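Local coordinates for protein putative S-adenosylmethionine-dependent methyltransferase (Bacteroides thetaiotaomicron, PDB 1WYZ) that probably acts as an S-adenosylmethionine-dependent methyltransferase related to the RsmI family, at residues G13-P16 against L17-L21; P22-N25 against T26-I29; R44-L47 against K48-R52; D103-A106 against I107-Q111; I124-S127 against V128-S131. All coordinates share one frame; numbering follows the deposited sequence.

Contact 1: G13-P16 against L17-L21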
loop_
_atom_site.group_PDB
_atom_site.type_symbol
_atom_site.label_atom_id
_atom_site.label_comp_id
_atom_site.label_asym_id
_atom_site.label_seq_id
_atom_site.Cartn_x
_atom_site.Cartn_y
_atom_site.Cartn_z
ATOM N N GLY A 13 9.658 -9.693 6.448
ATOM C CA GLY A 13 10.888 -10.430 6.679
ATOM C C GLY A 13 10.831 -11.223 7.972
ATOM O O GLY A 13 9.791 -11.766 8.328
ATOM N N ASP A 14 11.961 -11.288 8.668
ATOM C CA ASP A 14 12.064 -12.003 9.936
ATOM C C ASP A 14 11.937 -11.014 11.103
ATOM O O ASP A 14 12.937 -10.521 11.629
ATOM C CB ASP A 14 13.407 -12.746 10.002
ATOM C CG ASP A 14 13.740 -13.231 11.403
ATOM O OD1 ASP A 14 12.875 -13.878 12.026
ATOM O OD2 ASP A 14 14.866 -12.967 11.880
ATOM N N THR A 15 10.699 -10.721 11.493
ATOM C CA THR A 15 10.440 -9.783 12.581
ATOM C C THR A 15 9.304 -10.253 13.463
ATOM O O THR A 15 8.502 -11.085 13.067
ATOM C CB THR A 15 10.006 -8.400 12.065
ATOM O OG1 THR A 15 8.788 -8.546 11.317
ATOM C CG2 THR A 15 11.083 -7.770 11.201
ATOM N N PRO A 16 9.219 -9.708 14.681
ATOM C CA PRO A 16 8.130 -10.106 15.585
ATOM C C PRO A 16 6.811 -9.677 14.931
ATOM O O PRO A 16 6.647 -8.508 14.575
ATOM C CB PRO A 16 8.423 -9.306 16.854
ATOM C CG PRO A 16 9.935 -9.134 16.812
ATOM C CD PRO A 16 10.191 -8.824 15.356
ATOM N N LEU A 17 5.884 -10.616 14.764
ATOM C CA LEU A 17 4.591 -10.320 14.145
ATOM C C LEU A 17 3.909 -9.042 14.656
ATOM O O LEU A 17 3.229 -8.348 13.899
ATOM C CB LEU A 17 3.634 -11.500 14.326
ATOM C CG LEU A 17 3.577 -12.572 13.237
ATOM C CD1 LEU A 17 4.949 -13.149 12.986
ATOM C CD2 LEU A 17 2.595 -13.664 13.662
ATOM N N GLU A 18 4.093 -8.729 15.932
ATOM C CA GLU A 18 3.481 -7.547 16.523
ATOM C C GLU A 18 4.095 -6.215 16.077
ATOM O O GLU A 18 3.557 -5.144 16.374
ATOM C CB GLU A 18 3.531 -7.637 18.054
ATOM C CG GLU A 18 4.906 -7.953 18.627
ATOM C CD GLU A 18 5.189 -9.450 18.702
ATOM O OE1 GLU A 18 5.223 -10.129 17.651
ATOM O OE2 GLU A 18 5.381 -9.948 19.832
ATOM N N GLN A 19 5.219 -6.274 15.376
ATOM C CA GLN A 19 5.866 -5.053 14.908
ATOM C C GLN A 19 5.224 -4.576 13.603
ATOM O O GLN A 19 5.282 -3.393 13.259
ATOM C CB GLN A 19 7.356 -5.311 14.674
ATOM C CG GLN A 19 8.206 -4.075 14.379
ATOM C CD GLN A 19 9.425 -4.400 13.510
ATOM O OE1 GLN A 19 10.188 -5.326 13.800
ATOM N NE2 GLN A 19 9.607 -3.635 12.439
ATOM N N VAL A 20 4.589 -5.498 12.887
ATOM C CA VAL A 20 3.998 -5.144 11.607
ATOM C C VAL A 20 2.548 -5.567 11.354
ATOM O O VAL A 20 2.004 -5.278 10.289
ATOM C CB VAL A 20 4.889 -5.677 10.476
ATOM C CG1 VAL A 20 6.285 -5.039 10.578
ATOM C CG2 VAL A 20 4.987 -7.200 10.566
ATOM N N LEU A 21 1.912 -6.218 12.328
ATOM C CA LEU A 21 0.524 -6.661 12.163
ATOM C C LEU A 21 -0.405 -6.180 13.275
ATOM O O LEU A 21 -0.042 -6.198 14.440
ATOM C CB LEU A 21 0.465 -8.185 12.100
ATOM C CG LEU A 21 1.277 -8.817 10.970
ATOM C CD1 LEU A 21 1.411 -10.301 11.209
ATOM C CD2 LEU A 21 0.612 -8.535 9.625
#

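Contact 2: P22-N25 against T26-I29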
loop_
_atom_site.group_PDB
_atom_site.type_symbol
_atom_site.label_atom_id
_atom_site.label_comp_id
_atom_site.label_asym_id
_atom_site.label_seq_id
_atom_site.Cartn_x
_atom_site.Cartn_y
_atom_site.Cartn_z
ATOM N N PRO A 22 -1.607 -5.705 12.920
ATOM C CA PRO A 22 -2.500 -5.259 13.991
ATOM C C PRO A 22 -2.974 -6.497 14.773
ATOM O O PRO A 22 -3.223 -7.559 14.182
ATOM C CB PRO A 22 -3.637 -4.577 13.228
ATOM C CG PRO A 22 -2.954 -4.036 12.023
ATOM C CD PRO A 22 -2.068 -5.199 11.616
ATOM N N SER A 23 -3.088 -6.373 16.093
ATOM C CA SER A 23 -3.521 -7.501 16.910
ATOM C C SER A 23 -4.948 -7.941 16.570
ATOM O O SER A 23 -5.352 -9.058 16.886
ATOM C CB SER A 23 -3.408 -7.154 18.399
ATOM O OG SER A 23 -4.209 -6.039 18.742
ATOM N N TYR A 24 -5.701 -7.062 15.917
ATOM C CA TYR A 24 -7.072 -7.358 15.506
ATOM C C TYR A 24 -7.040 -8.562 14.569
ATOM O O TYR A 24 -7.929 -9.429 14.595
ATOM C CB TYR A 24 -7.665 -6.144 14.768
ATOM C CG TYR A 24 -9.065 -6.327 14.213
ATOM C CD1 TYR A 24 -10.152 -6.570 15.055
ATOM C CD2 TYR A 24 -9.310 -6.237 12.839
ATOM C CE1 TYR A 24 -11.450 -6.715 14.539
ATOM C CE2 TYR A 24 -10.607 -6.381 12.313
ATOM C CZ TYR A 24 -11.671 -6.619 13.169
ATOM O OH TYR A 24 -12.953 -6.753 12.662
ATOM N N ASN A 25 -6.008 -8.602 13.734
ATOM C CA ASN A 25 -5.843 -9.682 12.773
ATOM C C ASN A 25 -5.776 -11.042 13.451
ATOM O O ASN A 25 -6.198 -12.040 12.874
ATOM C CB ASN A 25 -4.582 -9.448 11.943
ATOM C CG ASN A 25 -4.635 -8.151 11.168
ATOM O OD1 ASN A 25 -5.336 -7.215 11.555
ATOM N ND2 ASN A 25 -3.878 -8.076 10.082
ATOM N N THR A 26 -5.270 -11.079 14.682
ATOM C CA THR A 26 -5.162 -12.340 15.406
ATOM C C THR A 26 -6.547 -12.789 15.876
ATOM O O THR A 26 -6.841 -13.984 15.931
ATOM C CB THR A 26 -4.228 -12.218 16.644
ATOM O OG1 THR A 26 -3.078 -11.440 16.307
ATOM C CG2 THR A 26 -3.761 -13.604 17.112
ATOM N N GLU A 27 -7.396 -11.826 16.215
ATOM C CA GLU A 27 -8.741 -12.139 16.677
ATOM C C GLU A 27 -9.541 -12.863 15.607
ATOM O O GLU A 27 -10.177 -13.882 15.880
ATOM C CB GLU A 27 -9.489 -10.864 17.080
ATOM C CG GLU A 27 -9.005 -10.216 18.368
ATOM C CD GLU A 27 -9.738 -8.918 18.652
ATOM O OE1 GLU A 27 -10.990 -8.928 18.610
ATOM O OE2 GLU A 27 -9.064 -7.893 18.911
ATOM N N ILE A 28 -9.519 -12.343 14.384
ATOM C CA ILE A 28 -10.285 -12.985 13.333
ATOM C C ILE A 28 -9.601 -14.270 12.857
ATOM O O ILE A 28 -10.261 -15.235 12.481
ATOM C CB ILE A 28 -10.575 -12.005 12.139
ATOM C CG1 ILE A 28 -9.328 -11.782 11.306
ATOM C CG2 ILE A 28 -11.073 -10.662 12.662
ATOM C CD1 ILE A 28 -9.108 -12.810 10.209
ATOM N N ILE A 29 -8.280 -14.308 12.889
ATOM C CA ILE A 29 -7.620 -15.532 12.465
ATOM C C ILE A 29 -8.094 -16.700 13.333
ATOM O O ILE A 29 -8.356 -17.790 12.826
ATOM C CB ILE A 29 -6.097 -15.417 12.551
ATOM C CG1 ILE A 29 -5.593 -14.576 11.368
ATOM C CG2 ILE A 29 -5.479 -16.816 12.583
ATOM C CD1 ILE A 29 -4.138 -14.131 11.472
#

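Contact 3: R44-L47 against K48-R52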
loop_
_atom_site.group_PDB
_atom_site.type_symbol
_atom_site.label_atom_id
_atom_site.label_comp_id
_atom_site.label_asym_id
_atom_site.label_seq_id
_atom_site.Cartn_x
_atom_site.Cartn_y
_atom_site.Cartn_z
ATOM N N ARG A 44 1.073 -22.646 7.390
ATOM C CA ARG A 44 0.865 -23.362 8.637
ATOM C C ARG A 44 1.837 -22.844 9.695
ATOM O O ARG A 44 1.431 -22.546 10.819
ATOM C CB ARG A 44 1.036 -24.875 8.422
ATOM C CG ARG A 44 0.696 -25.710 9.650
ATOM C CD ARG A 44 0.716 -27.212 9.372
ATOM N NE ARG A 44 -0.429 -27.663 8.583
ATOM C CZ ARG A 44 -0.942 -28.890 8.652
ATOM N NH1 ARG A 44 -0.414 -29.784 9.476
ATOM N NH2 ARG A 44 -1.982 -29.225 7.902
ATOM N N ARG A 45 3.113 -22.717 9.336
ATOM C CA ARG A 45 4.112 -22.218 10.280
ATOM C C ARG A 45 3.678 -20.845 10.781
ATOM O O ARG A 45 3.781 -20.538 11.966
ATOM C CB ARG A 45 5.480 -22.099 9.606
ATOM C CG ARG A 45 5.985 -23.387 8.970
ATOM C CD ARG A 45 7.370 -23.196 8.352
ATOM N NE ARG A 45 8.413 -23.007 9.361
ATOM C CZ ARG A 45 8.842 -23.959 10.187
ATOM N NH1 ARG A 45 8.320 -25.179 10.128
ATOM N NH2 ARG A 45 9.792 -23.691 11.073
ATOM N N PHE A 46 3.185 -20.021 9.864
ATOM C CA PHE A 46 2.727 -18.682 10.208
ATOM C C PHE A 46 1.643 -18.666 11.278
ATOM O O PHE A 46 1.743 -17.924 12.257
ATOM C CB PHE A 46 2.194 -17.975 8.968
ATOM C CG PHE A 46 1.491 -16.686 9.271
ATOM C CD1 PHE A 46 2.216 -15.555 9.629
ATOM C CD2 PHE A 46 0.098 -16.594 9.188
ATOM C CE1 PHE A 46 1.559 -14.338 9.902
ATOM C CE2 PHE A 46 -0.557 -15.391 9.456
ATOM C CZ PHE A 46 0.172 -14.261 9.812
ATOM N N LEU A 47 0.596 -19.462 11.084
ATOM C CA LEU A 47 -0.497 -19.495 12.050
ATOM C C LEU A 47 -0.005 -19.930 13.428
ATOM O O LEU A 47 -0.630 -19.617 14.438
ATOM C CB LEU A 47 -1.622 -20.422 11.565
ATOM C CG LEU A 47 -2.419 -19.998 10.319
ATOM C CD1 LEU A 47 -3.382 -21.112 9.951
ATOM C CD2 LEU A 47 -3.181 -18.699 10.578
ATOM N N LYS A 48 1.119 -20.645 13.463
ATOM C CA LYS A 48 1.699 -21.104 14.723
ATOM C C LYS A 48 2.241 -19.902 15.473
ATOM O O LYS A 48 2.072 -19.781 16.687
ATOM C CB LYS A 48 2.838 -22.101 14.470
ATOM C CG LYS A 48 2.460 -23.585 14.595
ATOM C CD LYS A 48 2.353 -24.050 16.055
ATOM C CE LYS A 48 0.911 -24.142 16.545
ATOM N NZ LYS A 48 0.270 -22.817 16.732
ATOM N N LYS A 49 2.894 -19.012 14.734
ATOM C CA LYS A 49 3.468 -17.805 15.305
ATOM C C LYS A 49 2.351 -16.822 15.688
ATOM O O LYS A 49 2.519 -15.984 16.575
ATOM C CB LYS A 49 4.424 -17.179 14.287
ATOM C CG LYS A 49 5.714 -16.615 14.880
ATOM C CD LYS A 49 5.493 -15.301 15.620
ATOM C CE LYS A 49 6.819 -14.617 15.944
ATOM N NZ LYS A 49 6.625 -13.203 16.384
ATOM N N VAL A 50 1.206 -16.941 15.022
ATOM C CA VAL A 50 0.064 -16.073 15.300
ATOM C C VAL A 50 -0.622 -16.450 16.605
ATOM O O VAL A 50 -1.029 -15.576 17.369
ATOM C CB VAL A 50 -1.000 -16.158 14.196
ATOM C CG1 VAL A 50 -2.144 -15.197 14.510
ATOM C CG2 VAL A 50 -0.381 -15.857 12.850
ATOM N N ASP A 51 -0.771 -17.752 16.840
ATOM C CA ASP A 51 -1.418 -18.260 18.048
ATOM C C ASP A 51 -1.010 -19.717 18.300
ATOM O O ASP A 51 -1.100 -20.557 17.403
ATOM C CB ASP A 51 -2.942 -18.178 17.904
ATOM C CG ASP A 51 -3.666 -18.351 19.229
ATOM O OD1 ASP A 51 -3.244 -19.210 20.028
ATOM O OD2 ASP A 51 -4.659 -17.629 19.467
ATOM N N ARG A 52 -0.563 -20.011 19.519
ATOM C CA ARG A 52 -0.146 -21.364 19.875
ATOM C C ARG A 52 -1.328 -22.317 19.943
ATOM O O ARG A 52 -1.213 -23.485 19.571
ATOM C CB ARG A 52 0.568 -21.377 21.234
ATOM C CG ARG A 52 2.090 -21.377 21.166
ATOM C CD ARG A 52 2.643 -20.030 20.733
ATOM N NE ARG A 52 2.362 -18.984 21.713
ATOM C CZ ARG A 52 2.768 -19.015 22.980
ATOM N NH1 ARG A 52 3.480 -20.043 23.430
ATOM N NH2 ARG A 52 2.451 -18.020 23.801
#

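Contact 4: D103-A106 against I107-Q111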
loop_
_atom_site.group_PDB
_atom_site.type_symbol
_atom_site.label_atom_id
_atom_site.label_comp_id
_atom_site.label_asym_id
_atom_site.label_seq_id
_atom_site.Cartn_x
_atom_site.Cartn_y
_atom_site.Cartn_z
ATOM N N ASP A 103 -6.255 -13.799 -7.808
ATOM C CA ASP A 103 -7.175 -14.658 -8.554
ATOM C C ASP A 103 -8.309 -15.177 -7.686
ATOM O O ASP A 103 -9.407 -15.443 -8.173
ATOM C CB ASP A 103 -6.435 -15.861 -9.147
ATOM C CG ASP A 103 -5.517 -15.478 -10.280
ATOM O OD1 ASP A 103 -4.412 -14.960 -10.005
ATOM O OD2 ASP A 103 -5.911 -15.694 -11.450
ATOM N N VAL A 104 -8.038 -15.339 -6.398
ATOM C CA VAL A 104 -9.060 -15.836 -5.498
ATOM C C VAL A 104 -10.083 -14.750 -5.203
ATOM O O VAL A 104 -11.284 -15.021 -5.124
ATOM C CB VAL A 104 -8.444 -16.345 -4.192
ATOM C CG1 VAL A 104 -9.543 -16.711 -3.205
ATOM C CG2 VAL A 104 -7.582 -17.560 -4.495
ATOM N N VAL A 105 -9.603 -13.525 -5.046
ATOM C CA VAL A 105 -10.484 -12.405 -4.777
ATOM C C VAL A 105 -11.335 -12.173 -6.018
ATOM O O VAL A 105 -12.534 -11.914 -5.917
ATOM C CB VAL A 105 -9.668 -11.140 -4.445
ATOM C CG1 VAL A 105 -10.596 -9.922 -4.314
ATOM C CG2 VAL A 105 -8.859 -11.381 -3.153
ATOM N N ALA A 106 -10.711 -12.290 -7.188
ATOM C CA ALA A 106 -11.408 -12.095 -8.454
ATOM C C ALA A 106 -12.576 -13.083 -8.583
ATOM O O ALA A 106 -13.686 -12.704 -8.952
ATOM C CB ALA A 106 -10.427 -12.248 -9.634
ATOM N N ILE A 107 -12.331 -14.350 -8.280
ATOM C CA ILE A 107 -13.403 -15.327 -8.355
ATOM C C ILE A 107 -14.449 -14.986 -7.285
ATOM O O ILE A 107 -15.655 -15.019 -7.554
ATOM C CB ILE A 107 -12.888 -16.771 -8.111
ATOM C CG1 ILE A 107 -11.945 -17.198 -9.231
ATOM C CG2 ILE A 107 -14.061 -17.717 -7.995
ATOM C CD1 ILE A 107 -11.834 -18.628 -9.549
ATOM N N ALA A 108 -13.980 -14.645 -6.083
ATOM C CA ALA A 108 -14.882 -14.313 -4.977
ATOM C C ALA A 108 -15.772 -13.098 -5.249
ATOM O O ALA A 108 -16.940 -13.105 -4.874
ATOM C CB ALA A 108 -14.099 -14.104 -3.679
ATOM N N GLN A 109 -15.222 -12.068 -5.896
ATOM C CA GLN A 109 -15.985 -10.861 -6.229
ATOM C C GLN A 109 -17.037 -11.236 -7.251
ATOM O O GLN A 109 -18.165 -10.745 -7.205
ATOM C CB GLN A 109 -15.079 -9.768 -6.822
ATOM C CG GLN A 109 -14.286 -8.960 -5.787
ATOM C CD GLN A 109 -15.174 -8.095 -4.888
ATOM O OE1 GLN A 109 -14.678 -7.347 -4.044
ATOM N NE2 GLN A 109 -16.487 -8.205 -5.063
ATOM N N ARG A 110 -16.647 -12.123 -8.163
ATOM C CA ARG A 110 -17.523 -12.603 -9.221
ATOM C C ARG A 110 -18.745 -13.304 -8.632
ATOM O O ARG A 110 -19.844 -13.231 -9.190
ATOM C CB ARG A 110 -16.747 -13.561 -10.128
ATOM C CG ARG A 110 -17.399 -13.847 -11.467
ATOM C CD ARG A 110 -16.433 -14.622 -12.344
ATOM N NE ARG A 110 -16.929 -14.842 -13.699
ATOM C CZ ARG A 110 -16.334 -15.640 -14.579
ATOM N NH1 ARG A 110 -15.225 -16.289 -14.242
ATOM N NH2 ARG A 110 -16.841 -15.789 -15.797
ATOM N N GLN A 111 -18.550 -13.986 -7.505
ATOM C CA GLN A 111 -19.650 -14.676 -6.847
ATOM C C GLN A 111 -20.263 -13.773 -5.791
ATOM O O GLN A 111 -21.037 -14.215 -4.945
ATOM C CB GLN A 111 -19.157 -15.979 -6.227
ATOM C CG GLN A 111 -18.589 -16.921 -7.272
ATOM C CD GLN A 111 -18.283 -18.295 -6.721
ATOM O OE1 GLN A 111 -17.585 -18.430 -5.724
ATOM N NE2 GLN A 111 -18.805 -19.325 -7.372
#

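Contact 5: I124-S127 against V128-S131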
loop_
_atom_site.group_PDB
_atom_site.type_symbol
_atom_site.label_atom_id
_atom_site.label_comp_id
_atom_site.label_asym_id
_atom_site.label_seq_id
_atom_site.Cartn_x
_atom_site.Cartn_y
_atom_site.Cartn_z
ATOM N N ILE A 124 5.522 -1.547 -0.707
ATOM C CA ILE A 124 5.164 -0.524 -1.670
ATOM C C ILE A 124 4.811 0.817 -1.013
ATOM O O ILE A 124 5.438 1.824 -1.338
ATOM C CB ILE A 124 4.015 -1.001 -2.587
ATOM C CG1 ILE A 124 4.566 -1.971 -3.626
ATOM C CG2 ILE A 124 3.385 0.183 -3.330
ATOM C CD1 ILE A 124 4.895 -3.364 -3.095
ATOM N N ILE A 125 3.842 0.848 -0.087
ATOM C CA ILE A 125 3.485 2.133 0.543
ATOM C C ILE A 125 4.513 2.599 1.575
ATOM O O ILE A 125 4.726 3.797 1.737
ATOM C CB ILE A 125 2.090 2.120 1.238
ATOM C CG1 ILE A 125 2.188 1.420 2.588
ATOM C CG2 ILE A 125 1.052 1.432 0.349
ATOM C CD1 ILE A 125 1.037 1.702 3.544
ATOM N N LEU A 126 5.136 1.658 2.283
ATOM C CA LEU A 126 6.155 2.011 3.264
ATOM C C LEU A 126 7.296 2.730 2.539
ATOM O O LEU A 126 7.841 3.723 3.045
ATOM C CB LEU A 126 6.673 0.754 3.975
ATOM C CG LEU A 126 5.712 0.198 5.038
ATOM C CD1 LEU A 126 6.137 -1.202 5.487
ATOM C CD2 LEU A 126 5.655 1.165 6.232
ATOM N N SER A 127 7.641 2.238 1.347
ATOM C CA SER A 127 8.708 2.841 0.536
ATOM C C SER A 127 8.339 4.243 0.112
ATOM O O SER A 127 9.111 5.174 0.296
ATOM C CB SER A 127 8.990 2.009 -0.720
ATOM O OG SER A 127 9.809 0.903 -0.402
ATOM N N VAL A 128 7.163 4.388 -0.480
ATOM C CA VAL A 128 6.719 5.704 -0.904
ATOM C C VAL A 128 6.874 6.664 0.263
ATOM O O VAL A 128 7.377 7.767 0.103
ATOM C CB VAL A 128 5.241 5.685 -1.336
ATOM C CG1 VAL A 128 4.731 7.106 -1.519
ATOM C CG2 VAL A 128 5.097 4.898 -2.644
HETATM N N MSE A 129 6.452 6.215 1.439
HETATM C CA MSE A 129 6.511 7.027 2.640
HETATM C C MSE A 129 7.907 7.494 3.012
HETATM O O MSE A 129 8.129 8.686 3.252
HETATM C CB MSE A 129 5.899 6.260 3.818
HETATM C CG MSE A 129 4.378 6.088 3.766
HETATM SE SE MSE A 129 3.718 4.824 5.096
HETATM C CE MSE A 129 4.467 5.663 6.683
ATOM N N ALA A 130 8.850 6.561 3.046
ATOM C CA ALA A 130 10.204 6.894 3.440
ATOM C C ALA A 130 11.039 7.549 2.371
ATOM O O ALA A 130 12.125 8.056 2.672
ATOM C CB ALA A 130 10.918 5.651 3.956
ATOM N N SER A 131 10.560 7.532 1.129
ATOM C CA SER A 131 11.326 8.136 0.044
ATOM C C SER A 131 11.096 9.630 -0.012
ATOM O O SER A 131 11.982 10.382 -0.408
ATOM C CB SER A 131 10.960 7.517 -1.313
ATOM O OG SER A 131 9.638 7.849 -1.718
#

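Contact 1: G13-P16 against L17-L21
The carbonyl oxygen of Pro-16 receives the amide of Gln-19, and this bond fastens the extended residues 13-16 to the short, weakly bonded helix 17-20. Gln-19 N lies 2.8 Å from Pro-16 O in a nearly straight bond (166° at the hydrogen), although the donor sits above the carbonyl plane and not on a lone pair. Within the helix itself the amides of Val-20 and Leu-21 both turn to Leu-17 O, each weakly, which makes the Pro-16 bond the firmer support of the turn. The side chain of Gln-19 then reaches back across Thr-15. With CG opposite the backbone N across the first torsion (chi1 -171°) and the rest extended, it carries OE1 to within 3.5 Å of Thr-15 CB and 3.7 Å of Thr-15 CG2, crossing the threonine at about a right angle. The other end of the amide is held from outside, as NE2 is hydrogen-bonded to Thr-202 O. The loop after strand 5-8 of the parallel sheet here runs into helix 17-20, in what is probably the N-terminal domain of a class III methyltransferase fold, and Gln-19 packs there on Tyr-24 of the second subunit. Glu-18, bent at chi2 (-87°), lays its carboxylate against the proline, OE1 being 3.4 Å from Pro-16 CB; a long, weak ion pair joins the same oxygen to Lys-49. Deeper in, Val-20 CG2 rests 4.1 Å from Thr-15 OG1, while Leu-17 turns its side chain onto Phe-46, Lys-49 and Val-50 of helix 40-50.

Contact 2: P22-N25 against T26-I29
Helix 24-29 is knit by i to i+3 and i to i+4 bonds between residues 22-25 and 26-29, and along one side of it the ring of Tyr-24 meets Ile-28, one turn on. Tyr-24 carries CG trans to its amide nitrogen (chi1 177°), and Ile-28 CG2 comes over one ring face near the rim, 4.1 Å from Tyr-24 CZ, with the two side chains crossing at about a right angle. At the edge of the ring, near its plane, Glu-27 OE2 stands 4.2 Å from Tyr-24 CD1. Replacing Ile-28 by an alanine would probably remove the CG2 contact from that face, leave the phenol ring freer to turn and open a gap beside Leu-8 and Tyr-6 of strand 5-8. Tyr-24 also makes backbone hydrogen bonds to the second subunit. Asn-25 is tied at both ends: ND2 binds Val-119 O, and Asn-25 O takes the amide of Ile-29 at 3.1 Å (151° at the hydrogen). Ser-23 O is shared by two donors of Thr-26: the amide N at 3.0 Å and, in a weak bond, the hydroxyl OG1 at 3.3 Å.

Contact 3: R44-L47 against K48-R52
Arg-44 opens the last two turns of helix 40-50 by accepting the amide of Lys-48, and its own side chain leaves the contact to pack on Leu-59 and Phe-61. Arg-45 O receives Lys-49 N at 3.3 Å and a weak second bond from Lys-48 N. Phe-46 does the side-chain work. Its CG lies trans to the backbone N (chi1 170°), which sets one ring face beneath Val-50 CG2; that methyl stands 3.5 Å from the ring centroid of Phe-46 and 18° off the normal, a CH-pi contact over the face. The helix belongs to the beta-alpha-beta unit between strands 34-37 and 62-63. With an alanine at Phe-46, Val-50 CG2 would be likely to lose its aromatic partner and a gap to open next to Leu-17 of helix 17-20. Leu-47 O ends the run, taking Asp-51 N at 3.0 Å and, weakly, Val-50 N, just where Asp-51 departs from helical geometry. Asp-51 is then gripped from outside, OD2 in a salt bridge with Arg-30 and OD1 by the amide of Glu-53. A CH-pi contact therefore holds the inner side of the helix end, whereas charge and backbone bonds fix the point where the chain leaves it.

Contact 4: D103-A106 against I107-Q111
Val-105 and Gln-109, one turn apart, form the close side of this stretch of helix 100-110. Gln-109 N reaches Val-105 O at 2.7 Å, and the two side chains lie alongside each other and point the same way, Val-105 CG1 being 4.1 Å from Gln-109 CG. The i to i+4 bonds continue: Ala-108 N is 2.9 Å from Val-104 O and Ile-107 N is 3.1 Å from Asp-103 O. Ile-107 swings CG1 to the side of its own amide (chi1 -65°), which lays that methylene 3.3 Å from Asp-103 O. The looser side is that of Arg-110 and Gln-111, both exposed. Although Ala-106 O still takes Arg-110 N at 3.1 Å, the long arginine runs out extended from CG to NE, poorly ordered, and leaves the first segment behind after CB. Gln-111, where helical geometry ends, continues the ladder to Ile-107 O. Ala-106 brings only a methyl, which the second subunit meets through its Gly-132. The helix lies in the chain between strands 86-89 and 115-117 of the parallel sheet. Val-104 and Ala-108 pack on Leu-5, Val-105 on Leu-7 and, with Gln-109, on Val-115, while Ile-107 faces Pro-70, Ile-73 and Leu-77 of helix 70-81. Val-105 also meets Ala-130 of the second subunit.

Contact 5: I124-S127 against V128-S131
Met-129, present as selenomethionine, folds its side chain back along helix 123-131 onto Ile-125 and Leu-126. CG lies beside the backbone N (chi1 -71°) and passes 3.1 Å from Ile-125 O; the chain runs straight through chi2, and a bend at chi3 (56°) ends it. The selenium makes the looser, apolar contacts, SE being 4.4 Å from Ile-125 CD1 and 4.3 Å from Leu-126 CD2, and the same residue goes on to pack on Leu-7 of the second subunit. Val-128 CG2, beside its own amide, lies 3.4 Å from Ile-124 O, the oxygen that also accepts Val-128 N at 3.2 Å. On the buried flank stand two serines. Ser-131 places OG between its amide and carbonyl (chi1 68°), from where the hydroxyl donates to Val-128 O at 2.9 Å and is also bonded to Phe-133 N; its amide N meets Ser-127 O at 2.9 Å. Ser-127 OG likewise reaches back, to Ser-123 O, one turn earlier. Both serines also touch Leu-231 in strand 228-233 of the mixed sheet. The hydroxyls thus satisfy themselves on backbone groups of the helix and its end, which probably offsets the cost of burying them against Leu-231.

Contacts 1 to 5 come in series along the chain. The first three are clustered, with centres 12 to 13 Å apart: Leu-17 of contact 1 and Ile-29 of contact 2 both pack on contact 3, so helices 17-20, 24-29 and 40-50 form one group beside the parallel sheet. Contact 4, on helix 100-110, is 23 to 28 Å from these centres, with no touch, yet packs on strands of the same sheet. Contact 5, on helix 123-131 against the mixed sheet, lies across the chain's centre from contact 4, about 28 Å between centres, and about 17 Å from the centre of contact 1. All but contact 3 touch the second subunit, which ties both sheet regions to the dimer interface.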